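Local coordinates for protein 3-polyprenyl-4-hydroxybenzoate decarboxylase and related decarboxylases (Pelotomaculum thermopropionicum, PDB 6H6X) that is a prenylated-FMN-dependent decarboxylase of the UbiD family that acts on furan carboxylic acids, binding its flavin with manganese and potassium, at residues 54-62 with 284-295. The protein carries 8 engineered substitutions. Sequence-based numbering, arbitrary orientation.
Sequences VPVVTGLAG and PVYHTIIPASRE
Strands 56-58 and 286-287 run parallel, joined by backbone hydrogen bonds from Tyr286 N to Pro55 O, from Val57 N to Tyr286 O (2.7 Å) and from Thr288 N to Val57 O, so that 286-287 borders the small mixed sheet of the N-terminal region. Val57 CG1 packs on Val285 CG1 at 3.9 Å, beside helix 5-14. Past the strands and Ile289, which touches the prenylated flavin, Glu295 in the first turn of helix 294-315 reaches back with CG anti to the backbone N (chi1 179°) and an extended chain, gripping the turn after strand 56-58. Its OE1 accepts from Gly59 N (2.8 Å) and its OE2 from Leu60 N (3.0 Å), both from above the carboxylate plane. His287 NE2 donates to Glu295 OE2 at 2.8 Å, on the syn side and from the face opposite Leu60, whose CD1 lies over the imidazole, 3.6 Å from its centroid. A water links Glu295 OE1 to Thr58 OG1, Ile290 N and Ser293 OG. A glutamine here, with one acceptor oxygen in place of two, would probably leave Gly59 N, or Leu60 N and His287 NE2, without a mate. The buried carboxylate, held by two backbone N-H groups, an imidazole and a water, thus fixes the start of helix 294-315 against the Gly59-Leu60 turn.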
loop_
_atom_site.group_PDB
_atom_site.type_symbol
_atom_site.label_atom_id
_atom_site.label_comp_id
_atom_site.label_asym_id
_atom_site.label_seq_id
_atom_site.Cartn_x
_atom_site.Cartn_y
_atom_site.Cartn_z
ATOM N N VAL B 54 15.593 2.141 35.077
ATOM C CA VAL B 54 14.547 1.283 34.479
ATOM C C VAL B 54 14.564 1.359 32.937
ATOM O O VAL B 54 14.446 2.442 32.395
ATOM C CB VAL B 54 13.167 1.710 35.034
ATOM C CG1 VAL B 54 12.020 0.979 34.314
ATOM C CG2 VAL B 54 13.129 1.501 36.554
ATOM N N PRO B 55 14.678 0.224 32.230
ATOM C CA PRO B 55 14.513 0.219 30.786
ATOM C C PRO B 55 13.051 0.359 30.317
ATOM O O PRO B 55 12.142 0.221 31.136
ATOM C CB PRO B 55 15.067 -1.132 30.358
ATOM C CG PRO B 55 14.929 -1.987 31.510
ATOM C CD PRO B 55 14.919 -1.136 32.740
ATOM N N VAL B 56 12.870 0.688 29.023
ATOM C CA VAL B 56 11.560 0.907 28.413
ATOM C C VAL B 56 11.453 -0.027 27.246
ATOM O O VAL B 56 12.400 -0.154 26.484
ATOM C CB VAL B 56 11.378 2.341 27.969
ATOM C CG1 VAL B 56 10.115 2.499 27.115
ATOM C CG2 VAL B 56 11.286 3.244 29.191
ATOM N N VAL B 57 10.329 -0.745 27.124
ATOM C CA VAL B 57 10.117 -1.602 25.965
ATOM C C VAL B 57 8.902 -1.036 25.182
ATOM O O VAL B 57 7.960 -0.475 25.752
ATOM C CB VAL B 57 10.007 -3.080 26.365
ATOM C CG1 VAL B 57 8.707 -3.386 27.101
ATOM C CG2 VAL B 57 10.125 -3.991 25.193
ATOM N N THR B 58 8.974 -1.112 23.865
ATOM C CA THR B 58 7.856 -0.703 23.016
ATOM C C THR B 58 7.719 -1.670 21.840
ATOM O O THR B 58 8.678 -2.322 21.476
ATOM C CB THR B 58 7.948 0.761 22.576
ATOM O OG1 THR B 58 6.698 1.173 21.968
ATOM C CG2 THR B 58 9.099 0.976 21.634
ATOM N N GLY B 59 6.488 -1.812 21.331
ATOM C CA GLY B 59 6.224 -2.587 20.125
ATOM C C GLY B 59 6.290 -4.091 20.383
ATOM O O GLY B 59 6.933 -4.807 19.631
ATOM N N LEU B 60 5.591 -4.562 21.412
ATOM C CA LEU B 60 5.564 -6.005 21.788
ATOM C C LEU B 60 5.001 -6.906 20.745
ATOM O O LEU B 60 5.429 -8.066 20.611
ATOM C CB LEU B 60 4.768 -6.248 23.081
ATOM C CG LEU B 60 5.295 -5.511 24.315
ATOM C CD1 LEU B 60 4.458 -5.869 25.507
ATOM C CD2 LEU B 60 6.749 -5.854 24.554
ATOM N N ALA B 61 4.046 -6.384 19.994
ATOM C CA ALA B 61 3.489 -7.098 18.854
ATOM C C ALA B 61 2.965 -6.058 17.873
ATOM O O ALA B 61 2.195 -5.190 18.260
ATOM C CB ALA B 61 2.346 -8.000 19.325
ATOM N N GLY B 62 3.383 -6.153 16.625
ATOM C CA GLY B 62 3.088 -5.171 15.611
ATOM C C GLY B 62 2.607 -5.732 14.293
ATOM O O GLY B 62 2.653 -5.040 13.293
ATOM N N PRO B 284 12.283 -3.518 37.384
ATOM C CA PRO B 284 11.176 -3.662 36.424
ATOM C C PRO B 284 11.498 -3.177 35.002
ATOM O O PRO B 284 12.410 -2.374 34.799
ATOM C CB PRO B 284 10.104 -2.779 37.025
ATOM C CG PRO B 284 10.827 -1.709 37.734
ATOM C CD PRO B 284 12.130 -2.317 38.223
ATOM N N VAL B 285 10.734 -3.663 34.030
ATOM C CA VAL B 285 10.715 -3.123 32.666
ATOM C C VAL B 285 9.453 -2.301 32.472
ATOM O O VAL B 285 8.376 -2.795 32.707
ATOM C CB VAL B 285 10.731 -4.232 31.624
ATOM C CG1 VAL B 285 11.008 -3.664 30.259
ATOM C CG2 VAL B 285 11.786 -5.260 31.980
ATOM N N TYR B 286 9.600 -1.050 32.040
ATOM C CA TYR B 286 8.481 -0.191 31.773
ATOM C C TYR B 286 8.050 -0.371 30.279
ATOM O O TYR B 286 8.888 -0.296 29.391
ATOM C CB TYR B 286 8.819 1.241 32.085
ATOM C CG TYR B 286 7.642 2.183 31.875
ATOM C CD1 TYR B 286 7.348 2.699 30.605
ATOM C CD2 TYR B 286 6.790 2.536 32.917
ATOM C CE1 TYR B 286 6.256 3.518 30.402
ATOM C CE2 TYR B 286 5.706 3.376 32.701
ATOM C CZ TYR B 286 5.458 3.843 31.433
ATOM O OH TYR B 286 4.378 4.679 31.216
ATOM N N HIS B 287 6.758 -0.578 30.035
ATOM C CA HIS B 287 6.222 -0.772 28.667
ATOM C C HIS B 287 5.456 0.494 28.264
ATOM O O HIS B 287 4.625 1.021 29.021
ATOM C CB HIS B 287 5.326 -1.979 28.646
ATOM C CG HIS B 287 4.609 -2.191 27.362
ATOM N ND1 HIS B 287 3.354 -2.737 27.316
ATOM C CD2 HIS B 287 4.965 -1.955 26.086
ATOM C CE1 HIS B 287 2.990 -2.881 26.057
ATOM N NE2 HIS B 287 3.951 -2.412 25.293
ATOM N N THR B 288 5.788 1.041 27.094
ATOM C CA THR B 288 4.969 2.110 26.554
ATOM C C THR B 288 4.401 1.709 25.198
ATOM O O THR B 288 5.019 0.912 24.477
ATOM C CB THR B 288 5.736 3.428 26.478
ATOM O OG1 THR B 288 4.776 4.472 26.326
ATOM C CG2 THR B 288 6.775 3.449 25.330
ATOM N N ILE B 289 3.216 2.223 24.893
ATOM C CA ILE B 289 2.623 2.023 23.569
ATOM C C ILE B 289 2.667 3.385 22.912
ATOM O O ILE B 289 2.163 4.362 23.459
ATOM C CB ILE B 289 1.188 1.498 23.679
ATOM C CG1 ILE B 289 1.193 0.004 24.083
ATOM C CG2 ILE B 289 0.448 1.655 22.377
ATOM C CD1 ILE B 289 -0.174 -0.457 24.625
ATOM N N ILE B 290 3.299 3.462 21.758
ATOM C CA ILE B 290 3.377 4.724 21.025
ATOM C C ILE B 290 2.051 4.904 20.300
ATOM O O ILE B 290 1.624 3.999 19.576
ATOM C CB ILE B 290 4.506 4.682 20.021
ATOM C CG1 ILE B 290 5.844 4.619 20.781
ATOM C CG2 ILE B 290 4.505 5.942 19.174
ATOM C CD1 ILE B 290 6.974 4.149 19.867
ATOM N N PRO B 291 1.357 6.028 20.525
ATOM C CA PRO B 291 0.045 6.137 19.879
ATOM C C PRO B 291 0.123 6.140 18.364
ATOM O O PRO B 291 1.093 6.647 17.766
ATOM C CB PRO B 291 -0.456 7.469 20.385
ATOM C CG PRO B 291 0.114 7.534 21.760
ATOM C CD PRO B 291 1.530 7.097 21.542
ATOM N N ALA B 292 -0.894 5.559 17.764
ATOM C CA ALA B 292 -0.958 5.251 16.351
ATOM C C ALA B 292 0.114 4.324 15.750
ATOM O O ALA B 292 0.220 4.208 14.526
ATOM C CB ALA B 292 -1.038 6.557 15.557
ATOM N N SER B 293 0.878 3.622 16.574
ATOM C CA SER B 293 1.746 2.538 16.103
ATOM C C SER B 293 0.893 1.313 15.747
ATOM O O SER B 293 -0.285 1.226 16.082
ATOM C CB SER B 293 2.752 2.131 17.199
ATOM O OG SER B 293 2.079 1.589 18.313
ATOM N N ARG B 294 1.506 0.362 15.080
ATOM C CA ARG B 294 0.876 -0.932 14.763
ATOM C C ARG B 294 0.420 -1.661 15.989
ATOM O O ARG B 294 -0.658 -2.232 15.997
ATOM C CB ARG B 294 1.812 -1.807 13.924
ATOM C CG ARG B 294 2.012 -1.331 12.474
ATOM C CD ARG B 294 0.676 -1.334 11.778
ATOM N NE ARG B 294 0.823 -1.316 10.317
ATOM C CZ ARG B 294 0.751 -0.234 9.548
ATOM N NH1 ARG B 294 0.526 1.030 10.047
ATOM N NH2 ARG B 294 0.854 -0.425 8.242
ATOM N N GLU B 295 1.200 -1.560 17.063
ATOM C CA GLU B 295 0.840 -2.151 18.330
ATOM C C GLU B 295 -0.449 -1.513 18.868
ATOM O O GLU B 295 -1.349 -2.219 19.333
ATOM C CB GLU B 295 2.004 -1.991 19.313
ATOM C CG GLU B 295 1.823 -2.526 20.718
ATOM C CD GLU B 295 3.030 -2.208 21.677
ATOM O OE1 GLU B 295 3.729 -1.148 21.552
ATOM O OE2 GLU B 295 3.273 -3.047 22.602
HETATM O O HOH W 1 4.354 1.239 20.420
#